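Local coordinates for aromatic amino acid beta-eliminating lyase/threonine aldolase (Exiguobacterium sibiricum, PDB 3LWS), which is a PLP-dependent enzyme of the beta-eliminating lyase family, within the aminotransferase superfamily, and carries its pyridoxal phosphate covalently bound, at residues A[151-156]-A[184-189]; A[259-264]-A[331-336]; A[270-275]-A[347-352]; A[292-297]-A[325-330]. All blocks are in the same frame, centred on the assembly; numbering follows the deposited sequence.

Contact 1: A[151-156]-A[184-189]; sequences VAPAFS and PYYEKT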
loop_
_atom_site.group_PDB
_atom_site.type_symbol
_atom_site.label_atom_id
_atom_site.label_comp_id
_atom_site.label_asym_id
_atom_site.label_seq_id
_atom_site.Cartn_x
_atom_site.Cartn_y
_atom_site.Cartn_z
ATOM N N VAL A 151 7.670 -20.939 -18.545
ATOM C CA VAL A 151 7.117 -21.766 -19.603
ATOM C C VAL A 151 5.638 -21.379 -19.750
ATOM O O VAL A 151 5.003 -21.036 -18.750
ATOM C CB VAL A 151 7.274 -23.232 -19.168
ATOM C CG1 VAL A 151 6.559 -24.194 -20.115
ATOM C CG2 VAL A 151 8.776 -23.559 -19.013
ATOM N N ALA A 152 5.089 -21.428 -20.956
ATOM C CA ALA A 152 3.684 -21.029 -21.150
ATOM C C ALA A 152 3.062 -21.840 -22.250
ATOM O O ALA A 152 3.766 -22.353 -23.113
ATOM C CB ALA A 152 3.580 -19.555 -21.467
ATOM N N PRO A 153 1.741 -22.007 -22.201
ATOM C CA PRO A 153 1.121 -22.793 -23.256
ATOM C C PRO A 153 1.026 -21.963 -24.554
ATOM O O PRO A 153 1.184 -20.752 -24.507
ATOM C CB PRO A 153 -0.244 -23.158 -22.677
ATOM C CG PRO A 153 -0.454 -22.295 -21.493
ATOM C CD PRO A 153 0.829 -21.684 -21.096
ATOM N N ALA A 154 0.829 -22.639 -25.685
ATOM C CA ALA A 154 0.622 -21.988 -26.981
ATOM C C ALA A 154 -0.652 -21.150 -26.928
ATOM O O ALA A 154 -1.557 -21.445 -26.143
ATOM C CB ALA A 154 0.515 -23.026 -28.092
ATOM N N PHE A 155 -0.731 -20.102 -27.741
ATOM C CA PHE A 155 -1.933 -19.252 -27.756
ATOM C C PHE A 155 -3.225 -20.053 -28.016
ATOM O O PHE A 155 -4.255 -19.771 -27.431
ATOM C CB PHE A 155 -1.811 -18.126 -28.774
ATOM C CG PHE A 155 -3.038 -17.242 -28.847
ATOM C CD1 PHE A 155 -3.241 -16.233 -27.905
ATOM C CD2 PHE A 155 -4.006 -17.446 -29.819
ATOM C CE1 PHE A 155 -4.386 -15.405 -27.943
ATOM C CE2 PHE A 155 -5.159 -16.607 -29.865
ATOM C CZ PHE A 155 -5.339 -15.608 -28.910
ATOM N N SER A 156 -3.163 -21.035 -28.905
ATOM C CA SER A 156 -4.355 -21.841 -29.235
ATOM C C SER A 156 -4.790 -22.687 -28.036
ATOM O O SER A 156 -5.979 -22.916 -27.847
ATOM C CB SER A 156 -4.114 -22.745 -30.439
ATOM O OG SER A 156 -3.411 -23.918 -30.069
ATOM N N PRO A 184 5.986 -10.535 -27.145
ATOM C CA PRO A 184 6.799 -10.821 -28.320
ATOM C C PRO A 184 6.638 -12.255 -28.813
ATOM O O PRO A 184 6.418 -12.473 -29.995
ATOM C CB PRO A 184 8.224 -10.531 -27.829
ATOM C CG PRO A 184 8.037 -9.539 -26.794
ATOM C CD PRO A 184 6.795 -9.917 -26.090
ATOM N N TYR A 185 6.678 -13.223 -27.896
ATOM C CA TYR A 185 6.584 -14.639 -28.246
ATOM C C TYR A 185 5.207 -15.027 -28.768
ATOM O O TYR A 185 5.085 -15.797 -29.710
ATOM C CB TYR A 185 6.899 -15.493 -27.017
ATOM C CG TYR A 185 6.571 -16.928 -27.169
ATOM C CD1 TYR A 185 7.458 -17.795 -27.783
ATOM C CD2 TYR A 185 5.346 -17.432 -26.734
ATOM C CE1 TYR A 185 7.149 -19.119 -27.952
ATOM C CE2 TYR A 185 5.041 -18.756 -26.889
ATOM C CZ TYR A 185 5.943 -19.603 -27.489
ATOM O OH TYR A 185 5.614 -20.930 -27.631
ATOM N N TYR A 186 4.162 -14.523 -28.132
ATOM C CA TYR A 186 2.808 -14.838 -28.610
ATOM C C TYR A 186 2.495 -14.139 -29.929
ATOM O O TYR A 186 1.654 -14.617 -30.692
ATOM C CB TYR A 186 1.752 -14.459 -27.590
ATOM C CG TYR A 186 1.601 -15.455 -26.478
ATOM C CD1 TYR A 186 1.446 -16.788 -26.755
ATOM C CD2 TYR A 186 1.571 -15.055 -25.145
ATOM C CE1 TYR A 186 1.298 -17.718 -25.761
ATOM C CE2 TYR A 186 1.395 -16.010 -24.113
ATOM C CZ TYR A 186 1.280 -17.337 -24.438
ATOM O OH TYR A 186 1.133 -18.339 -23.508
ATOM N N GLU A 187 3.176 -13.029 -30.186
ATOM C CA GLU A 187 2.878 -12.153 -31.326
ATOM C C GLU A 187 1.439 -11.613 -31.215
ATOM O O GLU A 187 0.669 -11.629 -32.166
ATOM C CB GLU A 187 3.201 -12.836 -32.663
ATOM C CG GLU A 187 4.654 -13.238 -32.758
ATOM C CD GLU A 187 5.089 -13.812 -34.104
ATOM O OE1 GLU A 187 4.374 -13.715 -35.094
ATOM O OE2 GLU A 187 6.191 -14.379 -34.165
ATOM N N LYS A 188 1.116 -11.117 -30.021
ATOM C CA LYS A 188 -0.217 -10.658 -29.689
ATOM C C LYS A 188 -0.146 -9.392 -28.843
ATOM O O LYS A 188 0.849 -9.143 -28.185
ATOM C CB LYS A 188 -0.988 -11.736 -28.932
ATOM C CG LYS A 188 -1.320 -12.964 -29.743
ATOM C CD LYS A 188 -2.493 -12.770 -30.674
ATOM C CE LYS A 188 -2.795 -14.067 -31.401
ATOM N NZ LYS A 188 -4.009 -13.874 -32.213
ATOM N N THR A 189 -1.215 -8.595 -28.872
ATOM C CA THR A 189 -1.331 -7.416 -28.029
ATOM C C THR A 189 -1.793 -7.821 -26.637
ATOM O O THR A 189 -2.338 -8.892 -26.443
ATOM C CB THR A 189 -2.414 -6.469 -28.520
ATOM O OG1 THR A 189 -3.684 -7.112 -28.351
ATOM C CG2 THR A 189 -2.196 -6.053 -30.000
HETATM O O HOH W 1 4.444 -22.618 -25.591
#

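Contact 2: A[259-264]-A[331-336]; sequences GQYYEQ and ISVGDA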
loop_
_atom_site.group_PDB
_atom_site.type_symbol
_atom_site.label_atom_id
_atom_site.label_comp_id
_atom_site.label_asym_id
_atom_site.label_seq_id
_atom_site.Cartn_x
_atom_site.Cartn_y
_atom_site.Cartn_z
ATOM N N GLY A 259 10.471 -6.988 -26.690
ATOM C CA GLY A 259 10.994 -7.773 -27.811
ATOM C C GLY A 259 12.490 -7.931 -27.770
ATOM O O GLY A 259 13.027 -9.041 -27.943
ATOM N N GLN A 260 13.177 -6.819 -27.527
ATOM C CA GLN A 260 14.616 -6.865 -27.454
ATOM C C GLN A 260 15.056 -7.678 -26.230
ATOM O O GLN A 260 15.983 -8.485 -26.346
ATOM C CB GLN A 260 15.240 -5.471 -27.533
ATOM C CG GLN A 260 15.124 -4.582 -26.316
ATOM C CD GLN A 260 15.114 -3.096 -26.686
ATOM O OE1 GLN A 260 14.223 -2.623 -27.401
ATOM N NE2 GLN A 260 16.099 -2.365 -26.207
ATOM N N TYR A 261 14.354 -7.519 -25.099
ATOM C CA TYR A 261 14.699 -8.246 -23.854
ATOM C C TYR A 261 14.596 -9.740 -24.110
ATOM O O TYR A 261 15.454 -10.519 -23.668
ATOM C CB TYR A 261 13.795 -7.881 -22.659
ATOM C CG TYR A 261 13.820 -6.459 -22.155
ATOM C CD1 TYR A 261 14.923 -5.615 -22.357
ATOM C CD2 TYR A 261 12.721 -5.942 -21.452
ATOM C CE1 TYR A 261 14.910 -4.294 -21.883
ATOM C CE2 TYR A 261 12.720 -4.642 -20.965
ATOM C CZ TYR A 261 13.813 -3.819 -21.188
ATOM O OH TYR A 261 13.812 -2.541 -20.697
ATOM N N TYR A 262 13.574 -10.132 -24.852
ATOM C CA TYR A 262 13.349 -11.521 -25.238
ATOM C C TYR A 262 14.437 -12.076 -26.172
ATOM O O TYR A 262 14.929 -13.215 -25.986
ATOM C CB TYR A 262 11.955 -11.643 -25.889
ATOM C CG TYR A 262 11.661 -12.895 -26.708
ATOM C CD1 TYR A 262 11.843 -14.177 -26.174
ATOM C CD2 TYR A 262 11.107 -12.794 -27.988
ATOM C CE1 TYR A 262 11.557 -15.314 -26.916
ATOM C CE2 TYR A 262 10.793 -13.938 -28.742
ATOM C CZ TYR A 262 11.015 -15.183 -28.199
ATOM O OH TYR A 262 10.717 -16.302 -28.918
ATOM N N GLU A 263 14.810 -11.304 -27.191
ATOM C CA GLU A 263 15.855 -11.769 -28.111
ATOM C C GLU A 263 17.169 -11.925 -27.365
ATOM O O GLU A 263 17.912 -12.879 -27.606
ATOM C CB GLU A 263 16.015 -10.818 -29.288
ATOM C CG GLU A 263 14.900 -10.988 -30.320
ATOM C CD GLU A 263 14.835 -12.400 -30.929
ATOM O OE1 GLU A 263 15.895 -13.056 -31.059
ATOM O OE2 GLU A 263 13.719 -12.859 -31.265
ATOM N N GLN A 264 17.412 -11.005 -26.437
ATOM C CA GLN A 264 18.639 -10.967 -25.682
ATOM C C GLN A 264 18.748 -12.144 -24.699
ATOM O O GLN A 264 19.826 -12.725 -24.520
ATOM C CB GLN A 264 18.720 -9.629 -24.959
ATOM C CG GLN A 264 19.117 -8.453 -25.893
ATOM C CD GLN A 264 18.972 -7.087 -25.252
ATOM O OE1 GLN A 264 18.598 -6.947 -24.089
ATOM N NE2 GLN A 264 19.277 -6.061 -26.018
ATOM N N ILE A 331 17.100 -15.508 -14.101
ATOM C CA ILE A 331 17.567 -14.383 -14.931
ATOM C C ILE A 331 16.341 -13.755 -15.568
ATOM O O ILE A 331 15.581 -14.459 -16.217
ATOM C CB ILE A 331 18.470 -14.893 -16.088
ATOM C CG1 ILE A 331 19.697 -15.657 -15.569
ATOM C CG2 ILE A 331 18.847 -13.733 -17.021
ATOM C CD1 ILE A 331 20.562 -14.930 -14.564
ATOM N N SER A 332 16.142 -12.456 -15.397
ATOM C CA SER A 332 15.104 -11.725 -16.151
ATOM C C SER A 332 15.789 -10.550 -16.877
ATOM O O SER A 332 16.368 -9.689 -16.230
ATOM C CB SER A 332 14.032 -11.198 -15.208
ATOM O OG SER A 332 13.306 -12.277 -14.588
ATOM N N VAL A 333 15.739 -10.514 -18.204
ATOM C CA VAL A 333 16.486 -9.478 -18.958
ATOM C C VAL A 333 15.701 -8.153 -19.009
ATOM O O VAL A 333 14.464 -8.116 -19.283
ATOM C CB VAL A 333 16.907 -9.978 -20.393
ATOM C CG1 VAL A 333 17.543 -8.833 -21.260
ATOM C CG2 VAL A 333 17.875 -11.145 -20.319
ATOM N N GLY A 334 16.442 -7.063 -18.780
ATOM C CA GLY A 334 15.934 -5.696 -18.782
ATOM C C GLY A 334 16.976 -4.738 -19.345
ATOM O O GLY A 334 17.819 -5.139 -20.145
ATOM N N ASP A 335 16.966 -3.494 -18.875
ATOM C CA ASP A 335 17.816 -2.439 -19.444
ATOM C C ASP A 335 19.302 -2.669 -19.175
ATOM O O ASP A 335 20.134 -2.222 -19.945
ATOM C CB ASP A 335 17.398 -1.056 -18.920
ATOM C CG ASP A 335 16.163 -0.510 -19.609
ATOM O OD1 ASP A 335 15.799 -1.000 -20.697
ATOM O OD2 ASP A 335 15.559 0.421 -19.063
ATOM N N ALA A 336 19.643 -3.396 -18.113
ATOM C CA ALA A 336 21.035 -3.577 -17.752
ATOM C C ALA A 336 21.899 -4.261 -18.813
ATOM O O ALA A 336 22.997 -3.757 -19.114
ATOM C CB ALA A 336 21.162 -4.270 -16.408
HETATM O O HOH W 2 18.600 -4.757 -22.673
#

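Contact 3: A[270-275]-A[347-352]; sequences EQFNAL and AGFARL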
loop_
_atom_site.group_PDB
_atom_site.type_symbol
_atom_site.label_atom_id
_atom_site.label_comp_id
_atom_site.label_asym_id
_atom_site.label_seq_id
_atom_site.Cartn_x
_atom_site.Cartn_y
_atom_site.Cartn_z
ATOM N N GLU A 270 21.701 -19.331 -24.786
ATOM C CA GLU A 270 22.509 -20.064 -25.734
ATOM C C GLU A 270 23.952 -20.103 -25.222
ATOM O O GLU A 270 24.578 -21.156 -25.231
ATOM C CB GLU A 270 22.397 -19.372 -27.098
ATOM C CG GLU A 270 22.344 -20.301 -28.272
ATOM C CD GLU A 270 21.758 -19.649 -29.541
ATOM O OE1 GLU A 270 21.406 -18.434 -29.521
ATOM O OE2 GLU A 270 21.666 -20.388 -30.555
ATOM N N GLN A 271 24.445 -18.964 -24.729
ATOM C CA GLN A 271 25.778 -18.881 -24.135
ATOM C C GLN A 271 25.925 -19.789 -22.909
ATOM O O GLN A 271 26.947 -20.442 -22.735
ATOM C CB GLN A 271 26.103 -17.432 -23.719
ATOM C CG GLN A 271 26.239 -16.413 -24.870
ATOM C CD GLN A 271 27.529 -16.578 -25.683
ATOM O OE1 GLN A 271 28.651 -16.610 -25.143
ATOM N NE2 GLN A 271 27.370 -16.656 -26.992
ATOM N N PHE A 272 24.889 -19.824 -22.065
ATOM C CA PHE A 272 24.918 -20.582 -20.803
ATOM C C PHE A 272 24.842 -22.069 -21.045
ATOM O O PHE A 272 25.563 -22.856 -20.409
ATOM C CB PHE A 272 23.761 -20.149 -19.863
ATOM C CG PHE A 272 23.982 -18.823 -19.163
ATOM C CD1 PHE A 272 25.079 -18.622 -18.342
ATOM C CD2 PHE A 272 23.051 -17.767 -19.306
ATOM C CE1 PHE A 272 25.285 -17.387 -17.689
ATOM C CE2 PHE A 272 23.231 -16.564 -18.641
ATOM C CZ PHE A 272 24.360 -16.372 -17.826
ATOM N N ASN A 273 23.982 -22.463 -21.979
ATOM C CA ASN A 273 23.795 -23.861 -22.282
ATOM C C ASN A 273 25.039 -24.483 -22.909
ATOM O O ASN A 273 25.255 -25.682 -22.766
ATOM C CB ASN A 273 22.584 -24.083 -23.172
ATOM C CG ASN A 273 21.264 -23.958 -22.412
ATOM O OD1 ASN A 273 21.014 -24.661 -21.446
ATOM N ND2 ASN A 273 20.408 -23.077 -22.886
ATOM N N ALA A 274 25.848 -23.667 -23.579
ATOM C CA ALA A 274 27.155 -24.116 -24.111
ATOM C C ALA A 274 28.157 -24.493 -23.044
ATOM O O ALA A 274 29.103 -25.213 -23.334
ATOM C CB ALA A 274 27.775 -23.036 -24.994
ATOM N N LEU A 275 27.992 -23.977 -21.831
ATOM C CA LEU A 275 28.920 -24.266 -20.741
ATOM C C LEU A 275 28.780 -25.666 -20.181
ATOM O O LEU A 275 27.658 -26.114 -19.922
ATOM C CB LEU A 275 28.725 -23.277 -19.602
ATOM C CG LEU A 275 29.109 -21.845 -19.873
ATOM C CD1 LEU A 275 28.610 -20.977 -18.704
ATOM C CD2 LEU A 275 30.629 -21.740 -20.054
ATOM N N ALA A 347 34.458 -10.380 -22.968
ATOM C CA ALA A 347 35.456 -10.600 -21.870
ATOM C C ALA A 347 34.866 -11.320 -20.617
ATOM O O ALA A 347 35.500 -12.214 -20.009
ATOM C CB ALA A 347 36.101 -9.249 -21.479
ATOM N N GLY A 348 33.649 -10.951 -20.230
ATOM C CA GLY A 348 32.964 -11.638 -19.118
ATOM C C GLY A 348 32.779 -13.103 -19.421
ATOM O O GLY A 348 33.212 -13.982 -18.668
ATOM N N PHE A 349 32.184 -13.366 -20.581
ATOM C CA PHE A 349 31.855 -14.709 -20.973
ATOM C C PHE A 349 33.075 -15.595 -21.189
ATOM O O PHE A 349 33.000 -16.800 -20.949
ATOM C CB PHE A 349 30.902 -14.726 -22.185
ATOM C CG PHE A 349 29.439 -14.698 -21.792
ATOM C CD1 PHE A 349 28.859 -15.813 -21.217
ATOM C CD2 PHE A 349 28.664 -13.558 -21.967
ATOM C CE1 PHE A 349 27.533 -15.822 -20.835
ATOM C CE2 PHE A 349 27.331 -13.557 -21.573
ATOM C CZ PHE A 349 26.772 -14.683 -21.009
ATOM N N ALA A 350 34.198 -15.036 -21.638
ATOM C CA ALA A 350 35.433 -15.847 -21.738
ATOM C C ALA A 350 35.916 -16.223 -20.324
ATOM O O ALA A 350 36.295 -17.379 -20.053
ATOM C CB ALA A 350 36.529 -15.089 -22.509
ATOM N N ARG A 351 35.864 -15.246 -19.419
ATOM C CA ARG A 351 36.235 -15.499 -18.033
ATOM C C ARG A 351 35.308 -16.500 -17.353
ATOM O O ARG A 351 35.775 -17.352 -16.580
ATOM C CB ARG A 351 36.295 -14.214 -17.221
ATOM C CG ARG A 351 36.870 -14.429 -15.799
ATOM C CD ARG A 351 38.325 -14.995 -15.788
ATOM N NE ARG A 351 38.706 -15.439 -14.440
ATOM C CZ ARG A 351 38.502 -16.663 -13.942
ATOM N NH1 ARG A 351 37.939 -17.631 -14.669
ATOM N NH2 ARG A 351 38.875 -16.929 -12.695
ATOM N N LEU A 352 34.014 -16.402 -17.642
ATOM C CA LEU A 352 33.039 -17.363 -17.161
ATOM C C LEU A 352 33.321 -18.723 -17.796
ATOM O O LEU A 352 33.308 -19.738 -17.108
ATOM C CB LEU A 352 31.602 -16.885 -17.432
ATOM C CG LEU A 352 30.488 -17.849 -16.999
ATOM C CD1 LEU A 352 30.493 -18.047 -15.467
ATOM C CD2 LEU A 352 29.139 -17.367 -17.510
#

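Contact 4: A[292-297]-A[325-330]; sequences LHFDGQ and GYCSTE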
loop_
_atom_site.group_PDB
_atom_site.type_symbol
_atom_site.label_atom_id
_atom_site.label_comp_id
_atom_site.label_asym_id
_atom_site.label_seq_id
_atom_site.Cartn_x
_atom_site.Cartn_y
_atom_site.Cartn_z
ATOM N N LEU A 292 18.568 -20.556 -14.494
ATOM C CA LEU A 292 19.925 -20.958 -14.801
ATOM C C LEU A 292 20.353 -21.945 -13.716
ATOM O O LEU A 292 20.542 -21.543 -12.570
ATOM C CB LEU A 292 20.835 -19.732 -14.796
ATOM C CG LEU A 292 22.319 -19.965 -15.069
ATOM C CD1 LEU A 292 22.508 -20.579 -16.458
ATOM C CD2 LEU A 292 23.064 -18.636 -14.933
ATOM N N HIS A 293 20.505 -23.199 -14.120
ATOM C CA HIS A 293 20.920 -24.353 -13.312
ATOM C C HIS A 293 22.404 -24.747 -13.503
ATOM O O HIS A 293 22.857 -24.929 -14.650
ATOM C CB HIS A 293 20.141 -25.559 -13.822
ATOM C CG HIS A 293 18.679 -25.511 -13.539
ATOM N ND1 HIS A 293 17.959 -26.628 -13.191
ATOM C CD2 HIS A 293 17.799 -24.488 -13.550
ATOM C CE1 HIS A 293 16.694 -26.292 -13.003
ATOM N NE2 HIS A 293 16.579 -24.994 -13.197
ATOM N N PHE A 294 23.117 -24.932 -12.393
ATOM C CA PHE A 294 24.482 -25.399 -12.341
ATOM C C PHE A 294 24.506 -26.754 -11.611
ATOM O O PHE A 294 23.979 -26.869 -10.496
ATOM C CB PHE A 294 25.365 -24.421 -11.538
ATOM C CG PHE A 294 25.369 -23.010 -12.067
ATOM C CD1 PHE A 294 24.418 -22.080 -11.653
ATOM C CD2 PHE A 294 26.326 -22.606 -12.976
ATOM C CE1 PHE A 294 24.425 -20.781 -12.157
ATOM C CE2 PHE A 294 26.336 -21.311 -13.465
ATOM C CZ PHE A 294 25.395 -20.406 -13.062
ATOM N N ASP A 295 25.150 -27.750 -12.204
ATOM C CA ASP A 295 25.400 -29.012 -11.517
ATOM C C ASP A 295 26.330 -28.696 -10.332
ATOM O O ASP A 295 27.251 -27.889 -10.449
ATOM C CB ASP A 295 26.017 -30.067 -12.460
ATOM C CG ASP A 295 24.964 -30.754 -13.404
ATOM O OD1 ASP A 295 23.729 -30.619 -13.224
ATOM O OD2 ASP A 295 25.394 -31.476 -14.330
ATOM N N GLY A 296 26.036 -29.294 -9.193
ATOM C CA GLY A 296 26.776 -29.028 -7.974
ATOM C C GLY A 296 25.977 -28.060 -7.104
ATOM O O GLY A 296 25.017 -27.475 -7.542
ATOM N N GLN A 297 26.411 -27.871 -5.872
ATOM C CA GLN A 297 25.672 -27.070 -4.900
ATOM C C GLN A 297 26.383 -25.726 -4.743
ATOM O O GLN A 297 27.539 -25.549 -5.223
ATOM C CB GLN A 297 25.592 -27.829 -3.563
ATOM C CG GLN A 297 25.049 -29.309 -3.582
ATOM C CD GLN A 297 23.540 -29.487 -3.883
ATOM O OE1 GLN A 297 23.085 -30.602 -4.164
ATOM N NE2 GLN A 297 22.784 -28.406 -3.868
ATOM N N GLY A 325 21.327 -31.881 -6.072
ATOM C CA GLY A 325 22.464 -32.084 -6.963
ATOM C C GLY A 325 22.753 -30.952 -7.936
ATOM O O GLY A 325 23.630 -31.080 -8.777
ATOM N N TYR A 326 21.989 -29.863 -7.847
ATOM C CA TYR A 326 22.236 -28.655 -8.637
ATOM C C TYR A 326 21.774 -27.428 -7.848
ATOM O O TYR A 326 21.139 -27.568 -6.807
ATOM C CB TYR A 326 21.514 -28.765 -9.991
ATOM C CG TYR A 326 20.014 -28.606 -9.932
ATOM C CD1 TYR A 326 19.194 -29.640 -9.524
ATOM C CD2 TYR A 326 19.429 -27.407 -10.301
ATOM C CE1 TYR A 326 17.768 -29.483 -9.487
ATOM C CE2 TYR A 326 18.039 -27.223 -10.242
ATOM C CZ TYR A 326 17.219 -28.264 -9.856
ATOM O OH TYR A 326 15.884 -28.007 -9.829
ATOM N N CYS A 327 22.141 -26.238 -8.310
ATOM C CA CYS A 327 21.692 -24.981 -7.716
ATOM C C CYS A 327 21.243 -24.061 -8.824
ATOM O O CYS A 327 21.679 -24.188 -9.975
ATOM C CB CYS A 327 22.800 -24.311 -6.890
ATOM S SG CYS A 327 24.368 -24.175 -7.713
ATOM N N SER A 328 20.386 -23.122 -8.479
ATOM C CA SER A 328 19.595 -22.409 -9.478
ATOM C C SER A 328 19.511 -20.938 -9.176
ATOM O O SER A 328 19.567 -20.527 -8.020
ATOM C CB SER A 328 18.171 -22.968 -9.477
ATOM O OG SER A 328 17.374 -22.360 -10.464
ATOM N N THR A 329 19.418 -20.136 -10.237
ATOM C CA THR A 329 19.121 -18.727 -10.101
ATOM C C THR A 329 18.202 -18.312 -11.240
ATOM O O THR A 329 18.104 -18.997 -12.274
ATOM C CB THR A 329 20.372 -17.865 -10.104
ATOM O OG1 THR A 329 20.055 -16.585 -9.529
ATOM C CG2 THR A 329 20.929 -17.675 -11.541
ATOM N N GLU A 330 17.518 -17.202 -11.045
ATOM C CA GLU A 330 16.559 -16.719 -12.044
ATOM C C GLU A 330 17.140 -15.483 -12.783
ATOM O O GLU A 330 17.620 -14.557 -12.168
ATOM C CB GLU A 330 15.242 -16.381 -11.371
ATOM C CG GLU A 330 14.160 -15.852 -12.298
ATOM C CD GLU A 330 12.838 -15.660 -11.580
ATOM O OE1 GLU A 330 12.151 -16.664 -11.283
ATOM O OE2 GLU A 330 12.497 -14.498 -11.305
#

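Contact 1: A[151-156]-A[184-189]
Tyr-186, at the end of helix 179-186, and Lys-188 just after it pack against Pro-153 and Phe-155 in a surface contact at the start of helix 155-167. The polar link is one hydrogen bond: Tyr-186 OH donates to Pro-153 O over 2.6 Å. The C=O...OH angle is 158° and the hydroxyl lies in the carbonyl plane, while the carbonyl oxygen sits at the edge of the phenol ring. Ala-152 CB adds an apolar neighbour 3.4 Å from Tyr-186 OH, and Phe-155 CB lies 4.1 Å from Tyr-186 CD1. Farther along, a bend at chi2 (-78°) sets the direction of Lys-188 CD, and the side chain crosses Phe-155 at about a right angle. Its CE stands 3.7 Å from the ring centroid and 7° off the normal, a CH-pi contact, and NZ, 4.2 Å from the same centroid, makes a cation-pi pair. Water 1 bridges Ala-152 O, to which it donates, and Tyr-185 OH. Ile-193 of helix 190-194 touches all three of Phe-155, Tyr-186 and Lys-188. The setting is a beta-alpha-beta crossover in the large domain of the PLP-dependent aminotransferase fold, where helix 155-167 connects the neighbouring parallel strands 138-142 and 171-176.

Contact 2: A[259-264]-A[331-336]
Tyr-261 of helix 258-273 lays its ring against Val-333, Gly-334 and Asp-335, where the chain leaves strand 326-332 of the four-stranded antiparallel sheet; the helix here packs against the loop that follows the strand, in the C-terminal part of the fold. The Tyr-261 CG is anti to the carbonyl carbon (chi1 -63°), which starts the ring off beside the backbone N. The ring presents a face to Gly-334, whose CA stands 3.6 Å from the centroid and 14° off the normal, a CH-pi contact made over the ring centre. Nearer the root of the side chain, Tyr-261 CG lies 3.4 Å from Val-333 O. At the tip, Tyr-261 OH donates a short 2.5 Å hydrogen bond to Asp-335 OD1. That oxygen lies at the edge of the phenol ring, yet the hydroxyl approaches it from above the carboxylate plane, 59° out of it. Salt bridges to Arg-257 NH1 through OD1 and to Arg-254 NE through OD2 hold the same carboxylate, and would be expected to favour its negative charge.

Val-333 sets CG1 anti to its own backbone N and crosses Gln-264 at about a right angle; its CB comes within 3.6 Å of Tyr-261 O on the helix. The Gln-264 chain runs extended beyond CG, and its amide oxygen OE1 stands 3.6 Å from Val-333 CG1. The same oxygen is linked to the other segment by water 2, which donates to Gln-264 OE1 at 2.6 Å and to Gly-334 O at 2.7 Å.

Contact 3: A[270-275]-A[347-352]
Phe-349 reaches from helix 342-355 to Gln-271 and Phe-272 of helix 258-273, in a helix-to-helix contact of the C-terminal alpha/beta part of the aminotransferase-type fold. No hydrogen bond joins the two segments; the contact rests on apolar and aromatic packing, with one amide oxygen over a ring. Of all the residues here, Phe-349 buries the most surface in the contact, and Leu-352 and Gln-271 follow it.

Gln-271 works through its aliphatic part as well as its amide. Its CB lies 3.6 Å from Phe-349 CE1, and CG stands over the ring, 4.3 Å from the centroid and 12° off the normal, as a CH-pi contact. The chain then bends at chi2, -73°, which sets CD; the amide oxygen OE1 is placed 3.9 Å above the Phe-349 plane, offset toward the rim, with the amide and ring planes well turned against each other. Phe-349 in turn presents an edge to the face of Phe-272 in a T-shaped (edge-to-face) pair, the centroids 5.7 Å apart and the planes at 62°. The ring atom doing the touching is Phe-349 CE1, above the Phe-272 ring near its rim. Phe-316 meets Phe-349 edge-to-face as well, and touches both Phe-272 and Leu-352, extending the aromatic cluster.

Leu-352, one turn along the helix from Phe-349, sends CG anti to its backbone N and uses the CD2 branch for both of its partners. Leu-352 CD2 lies 3.9 Å from Phe-272 CE1 and 3.8 Å from the CD1 methyl of Leu-275.

Contact 4: A[292-297]-A[325-330]
Tyr-326 and His-293 lie side by side across two antiparallel strands, and the tyrosine can be followed atom by atom. Tyr-326 CB sits 3.2 Å from Phe-294 O. CG takes the crowded position between the backbone N and the carbonyl carbon (chi1 73°). On the ring, CD2 comes 3.3 Å from His-293 ND1, and CE2 is modelled 3.0 Å from that same nitrogen, shorter than ordinary contact and doubtful in detail. CZ and then OH pass His-293 CE1, the hydroxyl oxygen at 3.7 Å. The two rings are nearly parallel, 11° apart, with centroids at 4.6 Å, but offset so that little of one ring lies over the other.

The backbones of the two segments form a ladder in the four-stranded antiparallel sheet, in which strands 289-295 and 326-332 are central neighbours. Leu-292 with Thr-329 and Phe-294 with Cys-327 are hydrogen-bonded pairs, each joined by two backbone bonds; His-293 with Ser-328 and Asp-295 with Tyr-326 are non-hydrogen-bonded pairs. Leu-292, Phe-294, Cys-327 and Thr-329 place their side chains on one face, where Ile-301 of helix 298-312 touches Phe-294 and Cys-327. Thr-329 turns CG2 to Leu-292 CB, while its OG1 is bonded to Tyr-319 O.

Beyond the ladder, Gly-296 N donates to Gly-325 O, from above the carbonyl plane. Gln-297 OE1 accepts from Gly-325 N at 2.9 Å, with an N-H...O angle of 132°; the NE2 of the same amide is bonded to Lys-323 O.

Overall arrangement
Contact 1 closes along the chain before the others open, joining elements of the large domain; contacts 2, 3 and 4 all belong to the C-terminal part. Contacts 2 and 3 share helix 258-273, and their segments alternate along the chain, with centres about 17 Å apart. Contacts 2 and 4 share strand 326-332, and contact 4 is nested inside the loops closed by contacts 2 and 3. Contact 4 meets contact 3 where Phe-272 CG lies 3.5 Å from Leu-292 CD1. Helix 258-273 also reaches contact 1, where Pro-184 CG comes 3.5 Å from Gly-259 N, so that one helix links the large domain to the antiparallel sheet.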